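Local coordinates for outer membrane protein Omp121 (Bacteroides thetaiotaomicron, PDB 5FQ8), which probably carries nutrients across the bacterial outer membrane as a TonB-dependent transporter, and binds calcium and magnesium ions, at residues B[449-454]-B[486-490]; B[376-382]-B[409-415]; B[80-84]-B[125-131]; B[414-420]-B[443-449]. One frame throughout, in Å; residues are numbered along the deposited sequence.

Interaction 1: residues B[449-454]-B[486-490]; sequences EQITRR and KVSYQ
K486 meets R454 through the backbone: the carbonyl O of K486 receives a CA-H...O contact from the CA of R454. V487 pairs with R454 in a non-hydrogen-bonded position. With CG1 between the backbone N and the carbonyl carbon (chi1 50°), CG2 is set anti to the N and lies over one face of the R454 guanidinium, 3.7 Å from NH1. S488 is gripped by two backbone bonds to R453. S488 N reaches R453 O at 2.8 Å, and R453 N returns to S488 O at 2.7 Å. The R453 guanidinium leaves the pair, forming a salt bridge with E380 of the second subunit.

Y489 carries the main side-chain contact. The Q450 amide comes over one ring face, with Q450 NE2 3.2 Å from Y489 CG and the amide and ring planes 53° apart. On the same side of the sheet, T452 CG2 sits 3.9 Å from Y489 CB. With an alanine at Y489, the Q450 amide would probably lose the ring surface beneath its NE2 and be free to turn. Q490 makes the next hydrogen-bonded pair: its N bonds to I451 O at 3.1 Å, and I451 N to Q490 O at 3.2 Å.

The antiparallel pair (167°) is part of the hairpin of strands 446-469 and 472-495. Strand 398-417 flanks the first, and strand 513-534 flanks the second, bringing H517 against the Y489 ring.

Interaction 2: residues B[376-382]-B[409-415]; sequences LNEYESE and TTGQSDK
Y379 and S413 form a non-hydrogen-bonded pair in which the S413 hydroxyl lies in the plane of the tyrosine ring, at its edge, with OG 3.6 Å from Y379 CD1. With CG anti to the backbone N (chi1 -178°), the ring extends along the neighbouring strand and brings its OH to 3.8 Å from the CA of G411, a position with no side chain to compete for the room. Next along the same face, N377 and K415 run side by side, N377 OD1 standing 3.7 Å from K415 CG, while the K415 amine goes on to the hydroxyl of Y124.

Six backbone hydrogen bonds hold these pairs in register. E378 N reaches D414 O at 2.9 Å in an almost straight bond (177°), and T410 N lies 2.8 Å from E382 O. On the other face, Q412 NE2 donates to the syn lone pair of D414 OD2 at 3.3 Å, which, with Q412 OE1 bonded to R453 of the second subunit, probably sets the rotation of the amide. E382 also forms a salt bridge with that arginine.

Further out, the Y379 ring stacks on F126 of the plug. A serine in place of Y379 would probably leave F126 without its aromatic mate and open a gap above G411. In this assembly the face bearing Q412 and E382 meets the second subunit. The face bearing Y379 lies against the plug, making this a barrel hairpin packed on the plug domain, as in TonB-dependent receptors.

Interaction 3: residues B[80-84]-B[125-131]; sequences PGASN and DFGNGAN
N84 and N131 present their amides to each other at about a right angle as side chains, with the two planes 44° apart. N84 ND2 donates to N131 OD1 at 2.7 Å; the acceptor lies in the N84 amide plane, yet the donor stands well to the side of the N131 carbonyl (C=O...N angle 111°). The N128 amide is met differently, since N84 N approaches its OD1 at 2.9 Å from above the carbonyl plane. N128 ND2 is engaged by N111. At the edge of the F126 ring, in its plane, sits a water that donates to P80 O and to D125 O, the latter at 2.8 Å, thus tying the two segments together.

A further flat group is the D125 carboxylate. Its CG lies anti to the backbone N (chi1 -164°), which carries OD1 toward S83. S83 OG donates to the syn lone pair of D125 OD1 at 2.6 Å, and S83 N adds a weak bond to the same oxygen. From its own segment, G127 N also points to D125 OD1, at 3.3 Å, closing an Asx turn. Several donors therefore converge on one buried oxygen, which would probably stabilise its negative charge. The S83 hydroxyl has a further hydrogen-bond partner in T113.

All this lies inside the plug domain, where the loop leading into strand 84-88 is fastened to the short, weakly bonded strand around 125-128. That strand pairs with strand 113-115, while F126 points away from the loop, toward barrel strand 376-394.

Interaction 4: residues B[414-420]-B[443-449]; sequences DKGKPNL and ETGQYSE
K417 and Q446 form a hydrogen-bonded pair in an antiparallel beta-barrel pairing, near the loop-side ends of strands 398-417 and 446-469, which run into the long connection between them; in this receptor family such long loops lie on the extracellular side. The short strand axes are nearly exactly opposed (178°) and 4.8 Å apart. K417 N bonds to Q446 O and Q446 N to K417 O, both at 3.1 Å, and a second such pair joins K415 to S448.

Between these rungs Y447 turns one ring edge to the CA of G416. Its hydroxyl lies 2.8 Å from D414 OD1, in a weak hydrogen bond at most. E449 OE1 stands 3.1 Å from that same D414 oxygen, so two carboxylates crowd together; this would probably raise the proton affinity of one of them.

Further along, a side chain at G445 would run into the preceding carbonyl O at its backbone angles. K417 and E443 are placed as a salt bridge, but their charged atoms are modelled too close, so the details are doubtful. The Q446 amide passes K417 CE with its OE1, while NE2 is bonded to E493. N419 occupies the N-cap of helix 420-424; with its CG anti to the backbone N (chi1 -168°), OD1 accepts from A422 N. Alongside, L420 and E443 point the same way, with L420 CD1 3.9 Å from E443 CB.

In the fold
Interactions 2, 4 and 1 follow one another across the barrel wall. Interactions 2 and 4 share D414 and K415 on strand 398-417, and interactions 4 and 1 share E449 on strand 446-469. Interactions 1 and 2, with centres 10 Å apart, are joined by a probable hydrogen bond from T452 N to G411 O (2.6 Å). Interaction 3 belongs to the plug and meets the wall at interaction 2, where Y379 CB and F126 CD2 are 3.5 Å apart; interaction 4 comes to about 5 Å of interaction 3 at the nearest atoms. A bound calcium lies about 13 Å from G81 and about 14 Å from the N377 side chain. Interactions 1, 2 and 4 touch the second subunit.

Interaction 1: residues B[449-454]-B[486-490]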
# COMPACT_ATOMS: atom_id res chain seq x y z
N GLU B 449 -5.35 -2.08 3.99
CA GLU B 449 -6.43 -1.21 4.43
C GLU B 449 -7.11 -0.68 3.19
O GLU B 449 -6.44 -0.38 2.20
CB GLU B 449 -5.91 -0.07 5.30
CG GLU B 449 -6.95 0.98 5.60
CD GLU B 449 -6.43 2.08 6.46
OE1 GLU B 449 -5.87 1.79 7.52
OE2 GLU B 449 -6.56 3.25 6.06
N GLN B 450 -8.42 -0.60 3.22
CA GLN B 450 -9.18 -0.07 2.10
C GLN B 450 -10.28 0.82 2.64
O GLN B 450 -10.87 0.52 3.68
CB GLN B 450 -9.76 -1.19 1.26
CG GLN B 450 -10.48 -0.71 0.04
CD GLN B 450 -11.26 -1.80 -0.63
OE1 GLN B 450 -10.98 -2.97 -0.44
NE2 GLN B 450 -12.25 -1.42 -1.42
N ILE B 451 -10.54 1.92 1.97
CA ILE B 451 -11.60 2.84 2.36
C ILE B 451 -12.51 2.96 1.16
O ILE B 451 -12.09 3.44 0.11
CB ILE B 451 -11.06 4.21 2.80
CG1 ILE B 451 -10.42 4.11 4.16
CG2 ILE B 451 -12.16 5.23 2.86
CD1 ILE B 451 -10.11 5.41 4.71
N THR B 452 -13.74 2.51 1.30
CA THR B 452 -14.70 2.60 0.22
C THR B 452 -15.61 3.78 0.47
O THR B 452 -15.88 4.13 1.61
CB THR B 452 -15.52 1.32 0.07
OG1 THR B 452 -14.71 0.18 0.35
CG2 THR B 452 -16.02 1.21 -1.34
N ARG B 453 -16.05 4.41 -0.61
CA ARG B 453 -16.98 5.52 -0.53
C ARG B 453 -18.05 5.28 -1.57
O ARG B 453 -17.75 5.23 -2.77
CB ARG B 453 -16.29 6.86 -0.78
CG ARG B 453 -15.39 7.33 0.33
CD ARG B 453 -14.85 8.70 -0.01
NE ARG B 453 -15.89 9.71 -0.19
CZ ARG B 453 -15.79 10.72 -1.05
NH1 ARG B 453 -14.71 10.81 -1.81
NH2 ARG B 453 -16.75 11.61 -1.16
N ARG B 454 -19.28 5.09 -1.11
CA ARG B 454 -20.44 4.86 -1.96
C ARG B 454 -21.39 6.04 -1.87
O ARG B 454 -21.51 6.66 -0.82
CB ARG B 454 -21.19 3.61 -1.54
CG ARG B 454 -20.69 2.37 -2.16
CD ARG B 454 -21.41 1.17 -1.64
NE ARG B 454 -20.60 -0.02 -1.89
CZ ARG B 454 -20.44 -0.56 -3.09
NH1 ARG B 454 -21.04 -0.03 -4.15
NH2 ARG B 454 -19.68 -1.63 -3.23
N LYS B 486 -22.48 6.20 -7.42
CA LYS B 486 -21.04 6.36 -7.47
C LYS B 486 -20.40 5.52 -6.39
O LYS B 486 -20.87 5.48 -5.26
CB LYS B 486 -20.64 7.83 -7.30
CG LYS B 486 -19.15 8.13 -7.32
CD LYS B 486 -18.89 9.59 -7.06
CE LYS B 486 -17.42 9.93 -7.17
NZ LYS B 486 -17.11 11.33 -6.76
N VAL B 487 -19.33 4.83 -6.74
CA VAL B 487 -18.53 4.12 -5.76
C VAL B 487 -17.08 4.41 -6.07
O VAL B 487 -16.71 4.59 -7.24
CB VAL B 487 -18.84 2.61 -5.77
CG1 VAL B 487 -18.77 2.08 -7.16
CG2 VAL B 487 -17.90 1.85 -4.89
N SER B 488 -16.27 4.54 -5.03
CA SER B 488 -14.83 4.64 -5.21
C SER B 488 -14.18 4.03 -3.98
O SER B 488 -14.82 3.86 -2.95
CB SER B 488 -14.39 6.09 -5.43
OG SER B 488 -14.22 6.81 -4.22
N TYR B 489 -12.92 3.66 -4.11
CA TYR B 489 -12.18 3.21 -2.95
C TYR B 489 -10.71 3.50 -3.14
O TYR B 489 -10.28 3.92 -4.21
CB TYR B 489 -12.40 1.71 -2.65
CG TYR B 489 -11.85 0.75 -3.67
CD1 TYR B 489 -10.50 0.45 -3.72
CD2 TYR B 489 -12.68 0.11 -4.56
CE1 TYR B 489 -10.00 -0.42 -4.63
CE2 TYR B 489 -12.19 -0.77 -5.48
CZ TYR B 489 -10.85 -1.03 -5.51
OH TYR B 489 -10.35 -1.91 -6.43
N GLN B 490 -9.95 3.28 -2.08
CA GLN B 490 -8.51 3.46 -2.08
C GLN B 490 -7.90 2.32 -1.29
O GLN B 490 -8.15 2.18 -0.10
CB GLN B 490 -8.11 4.80 -1.47
CG GLN B 490 -6.64 5.08 -1.60
CD GLN B 490 -6.18 6.16 -0.71
OE1 GLN B 490 -6.89 6.57 0.18
NE2 GLN B 490 -4.98 6.65 -0.94

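Interaction 2: residues B[376-382]-B[409-415]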
# COMPACT_ATOMS: atom_id res chain seq x y z
N LEU B 376 -6.20 -10.75 11.72
CA LEU B 376 -7.06 -9.58 11.75
C LEU B 376 -7.83 -9.48 10.46
O LEU B 376 -7.26 -9.64 9.38
CB LEU B 376 -6.25 -8.32 11.97
CG LEU B 376 -7.06 -7.03 11.98
CD1 LEU B 376 -7.41 -6.75 13.40
CD2 LEU B 376 -6.27 -5.91 11.40
N ASN B 377 -9.12 -9.23 10.56
CA ASN B 377 -9.97 -8.95 9.41
C ASN B 377 -11.18 -8.16 9.89
O ASN B 377 -12.27 -8.68 10.08
CB ASN B 377 -10.39 -10.23 8.69
CG ASN B 377 -11.16 -9.95 7.45
OD1 ASN B 377 -11.30 -8.80 7.04
ND2 ASN B 377 -11.68 -10.99 6.83
N GLU B 378 -10.98 -6.86 10.05
CA GLU B 378 -11.98 -5.99 10.65
C GLU B 378 -12.61 -5.11 9.59
O GLU B 378 -12.02 -4.86 8.54
CB GLU B 378 -11.32 -5.13 11.73
CG GLU B 378 -12.28 -4.34 12.59
CD GLU B 378 -11.57 -3.50 13.61
OE1 GLU B 378 -10.90 -4.08 14.48
OE2 GLU B 378 -11.67 -2.27 13.52
N TYR B 379 -13.84 -4.69 9.84
CA TYR B 379 -14.53 -3.76 8.96
C TYR B 379 -15.32 -2.79 9.83
O TYR B 379 -15.99 -3.21 10.76
CB TYR B 379 -15.46 -4.49 8.00
CG TYR B 379 -16.20 -3.66 6.99
CD1 TYR B 379 -15.64 -3.35 5.77
CD2 TYR B 379 -17.50 -3.24 7.22
CE1 TYR B 379 -16.34 -2.62 4.83
CE2 TYR B 379 -18.20 -2.52 6.29
CZ TYR B 379 -17.61 -2.21 5.10
OH TYR B 379 -18.30 -1.48 4.17
N GLU B 380 -15.19 -1.51 9.53
CA GLU B 380 -15.97 -0.46 10.17
C GLU B 380 -16.62 0.37 9.09
O GLU B 380 -15.99 0.69 8.09
CB GLU B 380 -15.12 0.41 11.08
CG GLU B 380 -15.92 1.51 11.73
CD GLU B 380 -15.13 2.42 12.62
OE1 GLU B 380 -14.61 1.97 13.65
OE2 GLU B 380 -15.04 3.61 12.29
N SER B 381 -17.89 0.69 9.26
CA SER B 381 -18.64 1.39 8.23
C SER B 381 -19.49 2.49 8.85
O SER B 381 -20.03 2.31 9.95
CB SER B 381 -19.51 0.41 7.46
OG SER B 381 -20.50 1.08 6.71
N GLU B 382 -19.61 3.61 8.17
CA GLU B 382 -20.48 4.70 8.58
C GLU B 382 -21.36 5.06 7.40
O GLU B 382 -20.89 5.09 6.27
CB GLU B 382 -19.67 5.90 9.04
CG GLU B 382 -19.50 5.98 10.54
CD GLU B 382 -18.45 6.98 10.97
OE1 GLU B 382 -17.26 6.79 10.62
OE2 GLU B 382 -18.82 7.95 11.66
N THR B 409 -22.02 6.19 2.07
CA THR B 409 -21.40 5.25 2.98
C THR B 409 -19.90 5.32 2.84
O THR B 409 -19.38 5.39 1.73
CB THR B 409 -21.82 3.80 2.70
OG1 THR B 409 -23.23 3.72 2.48
CG2 THR B 409 -21.44 2.91 3.85
N THR B 410 -19.22 5.26 3.97
CA THR B 410 -17.77 5.20 4.05
C THR B 410 -17.43 3.95 4.84
O THR B 410 -17.75 3.85 6.02
CB THR B 410 -17.22 6.48 4.70
OG1 THR B 410 -17.52 7.61 3.88
CG2 THR B 410 -15.72 6.38 4.88
N GLY B 411 -16.80 2.98 4.20
CA GLY B 411 -16.40 1.75 4.85
C GLY B 411 -14.90 1.60 4.77
O GLY B 411 -14.27 2.09 3.84
N GLN B 412 -14.33 0.92 5.76
CA GLN B 412 -12.89 0.84 5.90
C GLN B 412 -12.48 -0.52 6.42
O GLN B 412 -12.73 -0.84 7.58
CB GLN B 412 -12.38 1.93 6.82
CG GLN B 412 -10.91 1.82 7.11
CD GLN B 412 -10.45 2.86 8.09
OE1 GLN B 412 -10.88 3.99 8.04
NE2 GLN B 412 -9.59 2.47 9.00
N SER B 413 -11.80 -1.30 5.58
CA SER B 413 -11.35 -2.64 5.92
C SER B 413 -9.94 -2.62 6.47
O SER B 413 -9.13 -1.76 6.11
CB SER B 413 -11.39 -3.54 4.69
OG SER B 413 -12.53 -3.26 3.90
N ASP B 414 -9.63 -3.55 7.35
CA ASP B 414 -8.27 -3.68 7.88
C ASP B 414 -7.97 -5.16 8.12
O ASP B 414 -8.48 -5.74 9.08
CB ASP B 414 -8.09 -2.88 9.18
CG ASP B 414 -8.08 -1.38 8.96
OD1 ASP B 414 -7.00 -0.81 8.70
OD2 ASP B 414 -9.16 -0.77 9.06
N LYS B 415 -7.13 -5.76 7.28
CA LYS B 415 -6.77 -7.16 7.41
C LYS B 415 -5.27 -7.29 7.62
O LYS B 415 -4.49 -6.54 7.02
CB LYS B 415 -7.19 -7.99 6.19
CG LYS B 415 -8.29 -7.39 5.38
CD LYS B 415 -8.50 -8.16 4.12
CE LYS B 415 -9.34 -7.37 3.13
NZ LYS B 415 -10.72 -7.08 3.62

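Interaction 3: residues B[80-84]-B[125-131]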
# COMPACT_ATOMS: atom_id res chain seq x y z
N PRO B 80 -21.66 -13.42 12.39
CA PRO B 80 -22.37 -12.18 12.67
C PRO B 80 -22.07 -11.11 11.64
O PRO B 80 -20.95 -11.00 11.14
CB PRO B 80 -21.86 -11.80 14.06
CG PRO B 80 -21.52 -13.08 14.68
CD PRO B 80 -20.92 -13.89 13.57
N GLY B 81 -23.09 -10.35 11.30
CA GLY B 81 -22.94 -9.26 10.38
C GLY B 81 -22.90 -9.64 8.93
O GLY B 81 -22.68 -8.77 8.09
N ALA B 82 -23.11 -10.91 8.60
CA ALA B 82 -22.96 -11.37 7.23
C ALA B 82 -24.17 -10.99 6.38
O ALA B 82 -25.16 -10.46 6.87
CB ALA B 82 -22.71 -12.86 7.22
N SER B 83 -24.08 -11.26 5.09
CA SER B 83 -25.10 -10.77 4.18
C SER B 83 -26.31 -11.71 4.12
O SER B 83 -26.28 -12.83 4.62
CB SER B 83 -24.52 -10.59 2.79
OG SER B 83 -23.54 -9.59 2.80
N ASN B 84 -27.37 -11.22 3.49
CA ASN B 84 -28.58 -11.99 3.26
C ASN B 84 -28.94 -11.94 1.79
O ASN B 84 -29.02 -10.87 1.20
CB ASN B 84 -29.75 -11.47 4.09
CG ASN B 84 -29.50 -11.56 5.58
OD1 ASN B 84 -29.45 -12.65 6.15
ND2 ASN B 84 -29.35 -10.41 6.21
N ASP B 125 -17.45 -12.15 4.84
CA ASP B 125 -18.66 -11.47 4.40
C ASP B 125 -19.04 -10.46 5.46
O ASP B 125 -19.12 -10.80 6.64
CB ASP B 125 -19.80 -12.47 4.16
CG ASP B 125 -20.92 -11.87 3.36
OD1 ASP B 125 -21.48 -10.84 3.79
OD2 ASP B 125 -21.23 -12.42 2.28
N PHE B 126 -19.25 -9.21 5.05
CA PHE B 126 -19.34 -8.12 6.00
C PHE B 126 -20.71 -7.45 6.01
O PHE B 126 -20.90 -6.51 6.79
CB PHE B 126 -18.25 -7.08 5.72
CG PHE B 126 -16.91 -7.40 6.31
CD1 PHE B 126 -16.81 -8.09 7.49
CD2 PHE B 126 -15.75 -7.02 5.67
CE1 PHE B 126 -15.57 -8.38 8.04
CE2 PHE B 126 -14.51 -7.31 6.19
CZ PHE B 126 -14.42 -7.99 7.40
N GLY B 127 -21.64 -7.87 5.17
CA GLY B 127 -23.00 -7.40 5.25
C GLY B 127 -23.49 -6.84 3.94
O GLY B 127 -22.73 -6.58 3.02
N ASN B 128 -24.81 -6.68 3.85
CA ASN B 128 -25.41 -6.02 2.71
C ASN B 128 -26.29 -4.86 3.15
O ASN B 128 -26.64 -4.71 4.32
CB ASN B 128 -26.19 -6.99 1.79
CG ASN B 128 -27.49 -7.46 2.38
OD1 ASN B 128 -27.51 -8.31 3.25
ND2 ASN B 128 -28.59 -6.94 1.86
N GLY B 129 -26.57 -3.99 2.20
CA GLY B 129 -27.04 -2.66 2.53
C GLY B 129 -28.37 -2.66 3.25
O GLY B 129 -28.68 -1.73 4.00
N ALA B 130 -29.17 -3.68 3.03
CA ALA B 130 -30.45 -3.73 3.70
C ALA B 130 -30.29 -4.14 5.15
O ALA B 130 -31.13 -3.76 5.97
CB ALA B 130 -31.39 -4.68 2.97
N ASN B 131 -29.23 -4.85 5.50
CA ASN B 131 -29.05 -5.23 6.89
C ASN B 131 -28.96 -4.04 7.83
O ASN B 131 -28.84 -4.26 9.04
CB ASN B 131 -27.79 -6.05 7.03
CG ASN B 131 -28.00 -7.45 6.70
OD1 ASN B 131 -28.92 -7.79 5.99
ND2 ASN B 131 -27.16 -8.32 7.24
O HOH W 1 -19.78 -9.63 9.12
O HOH W 2 -31.31 -8.95 2.45

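Interaction 4: residues B[414-420]-B[443-449]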
# COMPACT_ATOMS: atom_id res chain seq x y z
N ASP B 414 -9.63 -3.55 7.35
CA ASP B 414 -8.27 -3.68 7.88
C ASP B 414 -7.97 -5.16 8.12
O ASP B 414 -8.48 -5.74 9.08
CB ASP B 414 -8.09 -2.88 9.18
CG ASP B 414 -8.08 -1.38 8.96
OD1 ASP B 414 -7.00 -0.81 8.70
OD2 ASP B 414 -9.16 -0.77 9.06
N LYS B 415 -7.13 -5.76 7.28
CA LYS B 415 -6.77 -7.16 7.41
C LYS B 415 -5.27 -7.29 7.62
O LYS B 415 -4.49 -6.54 7.02
CB LYS B 415 -7.19 -7.99 6.19
CG LYS B 415 -8.29 -7.39 5.38
CD LYS B 415 -8.50 -8.16 4.12
CE LYS B 415 -9.34 -7.37 3.13
NZ LYS B 415 -10.72 -7.08 3.62
N GLY B 416 -4.86 -8.24 8.46
CA GLY B 416 -3.45 -8.47 8.70
C GLY B 416 -3.17 -9.86 9.21
O GLY B 416 -4.03 -10.49 9.83
N LYS B 417 -1.96 -10.33 8.96
CA LYS B 417 -1.49 -11.62 9.43
C LYS B 417 -0.00 -11.52 9.74
O LYS B 417 0.72 -10.78 9.07
CB LYS B 417 -1.74 -12.72 8.39
CG LYS B 417 -1.13 -12.51 7.04
CD LYS B 417 -1.81 -13.43 6.05
CE LYS B 417 -1.01 -13.62 4.79
NZ LYS B 417 0.25 -14.37 5.04
N PRO B 418 0.49 -12.27 10.72
CA PRO B 418 1.85 -12.07 11.21
C PRO B 418 2.90 -12.59 10.26
O PRO B 418 2.64 -13.38 9.35
CB PRO B 418 1.88 -12.85 12.52
CG PRO B 418 0.51 -13.26 12.80
CD PRO B 418 -0.20 -13.31 11.50
N ASN B 419 4.12 -12.14 10.49
CA ASN B 419 5.31 -12.69 9.85
C ASN B 419 5.62 -13.99 10.57
O ASN B 419 6.48 -14.06 11.45
CB ASN B 419 6.47 -11.71 9.95
CG ASN B 419 7.61 -12.10 9.07
OD1 ASN B 419 8.05 -13.24 9.06
ND2 ASN B 419 8.09 -11.16 8.30
N LEU B 420 4.89 -15.03 10.18
CA LEU B 420 5.08 -16.33 10.79
C LEU B 420 6.50 -16.86 10.56
O LEU B 420 7.07 -17.52 11.43
CB LEU B 420 4.05 -17.31 10.24
CG LEU B 420 2.58 -16.98 10.51
CD1 LEU B 420 1.73 -17.90 9.71
CD2 LEU B 420 2.25 -17.13 11.97
N GLU B 443 5.27 -17.11 4.63
CA GLU B 443 4.31 -16.34 5.40
C GLU B 443 5.10 -15.28 6.13
O GLU B 443 5.57 -15.47 7.25
CB GLU B 443 3.52 -17.25 6.34
CG GLU B 443 2.55 -18.17 5.64
CD GLU B 443 1.36 -17.46 5.07
OE1 GLU B 443 1.00 -16.41 5.62
OE2 GLU B 443 0.80 -17.92 4.06
N THR B 444 5.28 -14.14 5.47
CA THR B 444 6.15 -13.09 5.97
C THR B 444 5.38 -11.89 6.48
O THR B 444 5.97 -10.83 6.69
CB THR B 444 7.13 -12.65 4.88
OG1 THR B 444 6.43 -12.44 3.66
CG2 THR B 444 8.18 -13.69 4.67
N GLY B 445 4.09 -12.04 6.69
CA GLY B 445 3.26 -10.95 7.14
C GLY B 445 2.64 -10.18 6.00
O GLY B 445 3.14 -10.14 4.88
N GLN B 446 1.52 -9.53 6.30
CA GLN B 446 0.83 -8.72 5.31
C GLN B 446 -0.17 -7.87 6.05
O GLN B 446 -0.69 -8.27 7.09
CB GLN B 446 0.14 -9.60 4.28
CG GLN B 446 -0.61 -8.84 3.24
CD GLN B 446 -1.37 -9.76 2.34
OE1 GLN B 446 -1.69 -10.89 2.72
NE2 GLN B 446 -1.66 -9.31 1.14
N TYR B 447 -0.40 -6.67 5.53
CA TYR B 447 -1.36 -5.76 6.14
C TYR B 447 -1.93 -4.87 5.06
O TYR B 447 -1.18 -4.20 4.35
CB TYR B 447 -0.72 -4.92 7.22
CG TYR B 447 -1.65 -3.86 7.73
CD1 TYR B 447 -2.67 -4.18 8.60
CD2 TYR B 447 -1.52 -2.54 7.33
CE1 TYR B 447 -3.52 -3.22 9.07
CE2 TYR B 447 -2.38 -1.57 7.79
CZ TYR B 447 -3.39 -1.91 8.66
OH TYR B 447 -4.26 -0.97 9.14
N SER B 448 -3.24 -4.84 4.94
CA SER B 448 -3.88 -3.97 3.97
C SER B 448 -4.99 -3.17 4.64
O SER B 448 -5.46 -3.50 5.72
CB SER B 448 -4.42 -4.76 2.79
OG SER B 448 -5.46 -5.61 3.20
N GLU B 449 -5.35 -2.08 3.99
CA GLU B 449 -6.43 -1.21 4.43
C GLU B 449 -7.11 -0.68 3.19
O GLU B 449 -6.44 -0.38 2.20
CB GLU B 449 -5.91 -0.07 5.30
CG GLU B 449 -6.95 0.98 5.60
CD GLU B 449 -6.43 2.08 6.46
OE1 GLU B 449 -5.87 1.79 7.52
OE2 GLU B 449 -6.56 3.25 6.06
O HOH W 3 1.82 -14.49 6.95